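Local coordinates for protein 3-keto-5-aminohexanoate cleavage enzyme (Ralstonia eutropha, PDB 3C6C) that probably cleaves 3-keto-5-aminohexanoate or a related beta-keto acid, using a divalent metal ion bound in a TIM barrel, at residues L83-E86 with V87-V91; G196-L199 with I200-L204. One frame throughout, in Å; residues are numbered along the deposited sequence. Where two conformers were deposited one is given.

From the N terminus, the chain passes strand 64-70 and the short strand 77-78 before entering helix 81-92, where interaction 1 joins neighbouring turns of the helix that leads to strand 99-103. Much later, helix 190-201 leaves strand 182-187, and interaction 2 finishes that helix and turns the chain toward strand 210-214. Neither contact closes a long loop: each joins residues three to five apart along the chain. They come in series, neither nested nor crossed; the nearest atoms of interaction 1 and interaction 2 are about 20 Å apart. Both belong to connecting helices of the same TIM barrel: interaction 1 lies in mid-helix against strands 64-70 and 99-103, and interaction 2 at a helix C terminus beside helix 166-179.

Interaction 1 of 2, residues L83-E86 with V87-V91; sequences LFKE and VVDRV
Glu86 and Arg90, one turn apart on helix 81-92, form a salt bridge in which a single carboxylate oxygen does all the accepting. OE2 of Glu86 receives NE of Arg90 at 2.8 Å and NH2 of Arg90 at 2.9 Å, NE on the anti lone pair, NH2 on the same anti side but well out of the carboxylate plane. The two side chains run side by side and point the same way. Glu86 stretches out with CG opposite the backbone N (chi1 -178°), which brings OE2 to the guanidinium edge, though the carboxylate and guanidinium planes remain 43° apart. Long, flexible residues suit this outer flank, where the Arg90 side chain also lies on Ala48 and Ala51 of helix 47-60.

A second pair joins Lys85 to Asp89. The lysine chain bends at chi2 (68°) and again near its tip, curling NZ back to within 2.8 Å of Asp89 OD2, on that oxygen's syn lone pair; a weak bond from NZ to OD1 of Asp89 spans 3.2 Å. Asp89 is short enough to keep its carboxylate close to the helix, with CG 3.1 Å from Lys85 O.

Beneath these pairs the amides are satisfied in the regular alpha-helical way: Val87 N by Leu83 O (3.0 Å), Val88 N by Phe84 O (3.0 Å), and likewise Asp89 by Lys85 and Arg90 by Glu86. The valines, compact and apolar, face strands 64-70 and 99-103, while Phe84 meets the ring of His135. The lysine ammonium probably offsets the crowding of Asp89's carboxylate against Lys85 O, and each of the four charges has an opposite partner one turn away, which probably lowers the cost of placing them side by side.

Interaction 2 of 2, residues G196-L199 with I200-L204; sequences GKQL and IEEGL
Gln198 reaches along the last turn of helix 190-201 to donate a single hydrogen bond to the carboxylate of Glu202. At CB the glutamine starts out away from the residues that follow, but CG lies opposite the backbone N (chi1 -179°) and already passes 3.3 Å from Glu202 OE2. A bend at chi2 then swings the amide over, leaving CD 3.5 Å from Glu202 OE2. At the tip, NE2 of Gln198 donates to OE2 of Glu202 over 2.7 Å in a nearly straight bond (166° at the hydrogen), arriving on the anti side of the oxygen and slightly out of its plane. Amide and carboxylate planes stand steeply to each other, and the groups meet through one N-H and one oxygen and do not stack; the acceptor lies in the plane of the amide. The same OE2 forms a salt bridge with Arg170 of helix 166-179, and Trp219 of the second subunit packs on Gln198.

Here the helix of the beta-alpha-beta unit between strands 182-187 and 210-214 ends in a Schellman motif. Leu204 N bonds back to Leu199 O (3.0 Å) and Gly203 N to Ile200 O (3.1 Å). Gly203 takes a phi of 74°, a conformation that a residue without a side chain adopts readily, and its O accepts from Gln177 NE2.

The apolar contact usual in this motif is made by two leucines, whose branched ends cross with Leu199 CD2 3.8 Å from Leu204 CD1. Leucine fits both places because each is buried, and Leu204 also lies on Arg174 and Gln177. Lys197, bent at chi3, carries NZ to Leu234 O, just after helix 225-232.

Interaction 1 of 2, residues L83-E86 with V87-V91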
ATOM      1  N   LEU A  83      14.491   7.646 -42.509  1.00 16.72           N
ATOM      2  CA  LEU A  83      13.088   7.938 -42.227  1.00 15.80           C
ATOM      3  C   LEU A  83      12.979   8.795 -40.975  1.00 16.19           C
ATOM      4  O   LEU A  83      12.200   9.765 -40.919  1.00 16.23           O
ATOM      5  CB  LEU A  83      12.274   6.656 -42.071  1.00 17.37           C
ATOM      6  CG  LEU A  83      12.218   5.769 -43.326  1.00 17.73           C
ATOM      7  CD1 LEU A  83      11.316   4.565 -42.997  1.00 18.24           C
ATOM      8  CD2 LEU A  83      11.720   6.584 -44.551  1.00 22.75           C
ATOM      9  N   PHE A  84      13.782   8.459 -39.974  1.00 15.18           N
ATOM     10  CA  PHE A  84      13.809   9.237 -38.716  1.00 16.01           C
ATOM     11  C   PHE A  84      14.196  10.695 -39.034  1.00 18.09           C
ATOM     12  O   PHE A  84      13.591  11.636 -38.542  1.00 17.13           O
ATOM     13  CB  PHE A  84      14.786   8.675 -37.673  1.00 17.58           C
ATOM     14  CG  PHE A  84      14.234   7.542 -36.831  1.00 16.44           C
ATOM     15  CD1 PHE A  84      13.286   7.774 -35.835  1.00 16.02           C
ATOM     16  CD2 PHE A  84      14.678   6.254 -37.029  1.00 18.45           C
ATOM     17  CE1 PHE A  84      12.799   6.741 -35.050  1.00 15.95           C
ATOM     18  CE2 PHE A  84      14.203   5.205 -36.229  1.00 17.85           C
ATOM     19  CZ  PHE A  84      13.248   5.466 -35.246  1.00 18.86           C
ATOM     20  N   LYS A  85      15.225  10.842 -39.866  1.00 17.72           N
ATOM     21  CA  LYS A  85      15.738  12.179 -40.226  1.00 16.39           C
ATOM     22  C   LYS A  85      14.675  13.009 -40.936  1.00 18.40           C
ATOM     23  O   LYS A  85      14.519  14.205 -40.695  1.00 16.14           O
ATOM     24  CB  LYS A  85      17.035  12.078 -41.048  1.00 19.79           C
ATOM     25  CG  LYS A  85      17.623  13.430 -41.467  1.00 23.72           C
ATOM     26  CD  LYS A  85      18.149  14.207 -40.285  1.00 24.79           C
ATOM     27  CE  LYS A  85      19.264  15.191 -40.688  1.00 25.46           C
ATOM     28  NZ  LYS A  85      18.864  16.196 -41.704  1.00 22.22           N
ATOM     29  N   GLU A  86      13.911  12.365 -41.797  1.00 15.72           N
ATOM     30  CA  GLU A  86      12.850  13.061 -42.538  1.00 16.37           C
ATOM     31  C   GLU A  86      11.778  13.546 -41.557  1.00 16.71           C
ATOM     32  O   GLU A  86      11.290  14.674 -41.648  1.00 18.43           O
ATOM     33  CB  GLU A  86      12.207  12.177 -43.621  1.00 16.90           C
ATOM     34  CG  GLU A  86      11.149  12.944 -44.416  1.00 15.50           C
ATOM     35  CD  GLU A  86      10.453  12.147 -45.479  1.00 18.89           C
ATOM     36  OE1 GLU A  86      10.976  11.081 -45.876  1.00 20.09           O
ATOM     37  OE2 GLU A  86       9.354  12.593 -45.894  1.00 22.44           O
ATOM     38  N   VAL A  87      11.442  12.694 -40.591  1.00 18.49           N
ATOM     39  CA  VAL A  87      10.398  13.073 -39.620  1.00 15.57           C
ATOM     40  C   VAL A  87      10.855  14.303 -38.835  1.00 16.99           C
ATOM     41  O   VAL A  87      10.129  15.282 -38.717  1.00 16.33           O
ATOM     42  CB  VAL A  87       9.997  11.945 -38.628  1.00 18.56           C
ATOM     43  CG1 VAL A  87       9.112  12.529 -37.477  1.00 16.80           C
ATOM     44  CG2 VAL A  87       9.247  10.797 -39.377  1.00 17.94           C
ATOM     45  N   VAL A  88      12.076  14.260 -38.337  1.00 16.28           N
ATOM     46  CA  VAL A  88      12.597  15.320 -37.460  0.50 17.72           C
ATOM     47  C   VAL A  88      12.759  16.623 -38.244  1.00 16.99           C
ATOM     48  O   VAL A  88      12.462  17.717 -37.752  1.00 18.26           O
ATOM     49  CB  VAL A  88      13.919  14.893 -36.779  0.50 18.45           C
ATOM     50  CG1 VAL A  88      14.654  16.083 -36.199  0.50 21.86           C
ATOM     51  CG2 VAL A  88      13.631  13.833 -35.691  0.50 18.46           C
ATOM     52  N   ASP A  89      13.195  16.473 -39.498  1.00 17.39           N
ATOM     53  CA  ASP A  89      13.363  17.630 -40.390  1.00 18.13           C
ATOM     54  C   ASP A  89      12.011  18.304 -40.647  1.00 18.09           C
ATOM     55  O   ASP A  89      11.901  19.528 -40.632  1.00 16.72           O
ATOM     56  CB  ASP A  89      14.048  17.263 -41.708  1.00 18.07           C
ATOM     57  CG  ASP A  89      15.541  16.961 -41.542  1.00 22.64           C
ATOM     58  OD1 ASP A  89      16.099  17.229 -40.447  1.00 23.40           O
ATOM     59  OD2 ASP A  89      16.152  16.452 -42.522  1.00 21.17           O
ATOM     60  N   ARG A  90      10.994  17.484 -40.867  1.00 17.83           N
ATOM     61  CA  ARG A  90       9.621  17.979 -41.074  1.00 16.31           C
ATOM     62  C   ARG A  90       9.054  18.689 -39.850  1.00 18.09           C
ATOM     63  O   ARG A  90       8.471  19.756 -39.964  1.00 19.00           O
ATOM     64  CB  ARG A  90       8.647  16.885 -41.555  1.00 18.13           C
ATOM     65  CG  ARG A  90       8.929  16.382 -42.966  1.00 19.87           C
ATOM     66  CD  ARG A  90       7.902  15.374 -43.379  1.00 20.30           C
ATOM     67  NE  ARG A  90       8.176  14.848 -44.697  1.00 18.77           N
ATOM     68  CZ  ARG A  90       7.722  15.412 -45.817  1.00 22.99           C
ATOM     69  NH1 ARG A  90       6.987  16.506 -45.751  1.00 28.89           N
ATOM     70  NH2 ARG A  90       7.987  14.885 -46.990  1.00 23.96           N
ATOM     71  N   VAL A  91       9.210  18.097 -38.680  1.00 19.44           N
ATOM     72  CA  VAL A  91       8.603  18.682 -37.464  1.00 17.39           C
ATOM     73  C   VAL A  91       9.313  20.007 -37.174  1.00 17.54           C
ATOM     74  O   VAL A  91       8.703  21.034 -36.898  1.00 19.42           O
ATOM     75  CB  VAL A  91       8.670  17.742 -36.237  1.00 17.93           C
ATOM     76  CG1 VAL A  91       8.163  18.491 -34.970  1.00 16.37           C
ATOM     77  CG2 VAL A  91       7.880  16.446 -36.500  1.00 16.14           C
TER

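Interaction 2 of 2, residues G196-L199 with I200-L204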
ATOM      1  N   GLY A 196      17.906   1.064 -13.216  1.00 19.56           N
ATOM      2  CA  GLY A 196      17.942   2.494 -13.578  1.00 18.77           C
ATOM      3  C   GLY A 196      18.702   3.283 -12.514  1.00 19.08           C
ATOM      4  O   GLY A 196      19.507   4.168 -12.807  1.00 19.69           O
ATOM      5  N   LYS A 197      18.436   2.945 -11.265  1.00 19.70           N
ATOM      6  CA  LYS A 197      19.079   3.613 -10.124  1.00 19.24           C
ATOM      7  C   LYS A 197      20.571   3.304 -10.104  1.00 18.95           C
ATOM      8  O   LYS A 197      21.399   4.143  -9.741  1.00 19.91           O
ATOM      9  CB  LYS A 197      18.405   3.259  -8.806  1.00 19.39           C
ATOM     10  CG  LYS A 197      17.053   3.937  -8.722  1.00 23.25           C
ATOM     11  CD  LYS A 197      16.519   4.052  -7.325  1.00 29.16           C
ATOM     12  CE  LYS A 197      16.190   2.729  -6.746  1.00 26.15           C
ATOM     13  NZ  LYS A 197      15.359   2.900  -5.458  1.00 31.22           N
ATOM     14  N   GLN A 198      20.907   2.116 -10.572  1.00 18.71           N
ATOM     15  CA  GLN A 198      22.331   1.687 -10.674  1.00 20.09           C
ATOM     16  C   GLN A 198      23.063   2.500 -11.740  1.00 21.52           C
ATOM     17  O   GLN A 198      24.210   2.904 -11.563  1.00 22.43           O
ATOM     18  CB  GLN A 198      22.460   0.200 -11.008  1.00 20.28           C
ATOM     19  CG  GLN A 198      23.905  -0.260 -11.101  1.00 24.66           C
ATOM     20  CD  GLN A 198      24.615  -0.251  -9.766  1.00 24.77           C
ATOM     21  OE1 GLN A 198      23.989  -0.376  -8.720  1.00 24.09           O
ATOM     22  NE2 GLN A 198      25.947  -0.129  -9.796  1.00 25.83           N
ATOM     23  N   LEU A 199      22.381   2.732 -12.852  1.00 20.04           N
ATOM     24  CA  LEU A 199      22.927   3.573 -13.928  1.00 20.81           C
ATOM     25  C   LEU A 199      23.260   4.964 -13.383  1.00 19.30           C
ATOM     26  O   LEU A 199      24.299   5.548 -13.696  1.00 22.63           O
ATOM     27  CB  LEU A 199      21.946   3.673 -15.111  1.00 21.24           C
ATOM     28  CG  LEU A 199      21.787   2.405 -15.946  1.00 16.93           C
ATOM     29  CD1 LEU A 199      20.643   2.516 -16.983  1.00 20.72           C
ATOM     30  CD2 LEU A 199      23.103   2.085 -16.644  1.00 17.32           C
ATOM     31  N   ILE A 200      22.396   5.448 -12.504  1.00 19.23           N
ATOM     32  CA  ILE A 200      22.515   6.805 -11.957  1.00 19.82           C
ATOM     33  C   ILE A 200      23.740   6.797 -11.050  1.00 21.25           C
ATOM     34  O   ILE A 200      24.596   7.685 -11.096  1.00 20.65           O
ATOM     35  CB  ILE A 200      21.273   7.236 -11.119  1.00 19.54           C
ATOM     36  CG1 ILE A 200      20.069   7.501 -12.034  1.00 20.78           C
ATOM     37  CG2 ILE A 200      21.580   8.490 -10.320  1.00 19.97           C
ATOM     38  CD1 ILE A 200      18.699   7.615 -11.318  1.00 18.63           C
ATOM     39  N   GLU A 201      23.802   5.743 -10.257  1.00 21.89           N
ATOM     40  CA  GLU A 201      24.928   5.497  -9.321  1.00 26.16           C
ATOM     41  C   GLU A 201      26.273   5.587 -10.007  1.00 25.01           C
ATOM     42  O   GLU A 201      27.247   6.159  -9.496  1.00 26.43           O
ATOM     43  CB  GLU A 201      24.829   4.082  -8.761  1.00 26.74           C
ATOM     44  CG  GLU A 201      24.562   4.026  -7.304  1.00 41.37           C
ATOM     45  CD  GLU A 201      25.814   4.301  -6.501  1.00 49.61           C
ATOM     46  OE1 GLU A 201      26.728   3.438  -6.496  1.00 61.84           O
ATOM     47  OE2 GLU A 201      25.881   5.383  -5.876  1.00 62.66           O
ATOM     48  N   GLU A 202      26.300   4.946 -11.152  1.00 23.29           N
ATOM     49  CA  GLU A 202      27.515   4.742 -11.953  1.00 23.18           C
ATOM     50  C   GLU A 202      27.923   5.943 -12.803  1.00 22.30           C
ATOM     51  O   GLU A 202      28.865   5.892 -13.595  1.00 24.38           O
ATOM     52  CB  GLU A 202      27.348   3.509 -12.838  1.00 21.07           C
ATOM     53  CG  GLU A 202      27.263   2.244 -12.026  1.00 20.70           C
ATOM     54  CD  GLU A 202      27.132   1.011 -12.883  1.00 20.86           C
ATOM     55  OE1 GLU A 202      27.218   1.149 -14.129  1.00 23.80           O
ATOM     56  OE2 GLU A 202      26.930  -0.096 -12.327  1.00 25.46           O
ATOM     57  N   GLY A 203      27.195   7.024 -12.628  1.00 21.26           N
ATOM     58  CA  GLY A 203      27.483   8.261 -13.342  1.00 21.89           C
ATOM     59  C   GLY A 203      27.100   8.230 -14.804  1.00 21.53           C
ATOM     60  O   GLY A 203      27.690   8.917 -15.613  1.00 22.79           O
ATOM     61  N   LEU A 204      26.083   7.446 -15.139  1.00 21.68           N
ATOM     62  CA  LEU A 204      25.717   7.228 -16.541  1.00 20.19           C
ATOM     63  C   LEU A 204      24.435   7.945 -16.939  1.00 22.07           C
ATOM     64  O   LEU A 204      24.008   7.878 -18.086  1.00 20.06           O
ATOM     65  CB  LEU A 204      25.611   5.734 -16.841  1.00 20.91           C
ATOM     66  CG  LEU A 204      26.918   4.950 -16.929  1.00 21.47           C
ATOM     67  CD1 LEU A 204      26.643   3.470 -17.036  1.00 20.16           C
ATOM     68  CD2 LEU A 204      27.718   5.428 -18.120  1.00 22.86           C
TER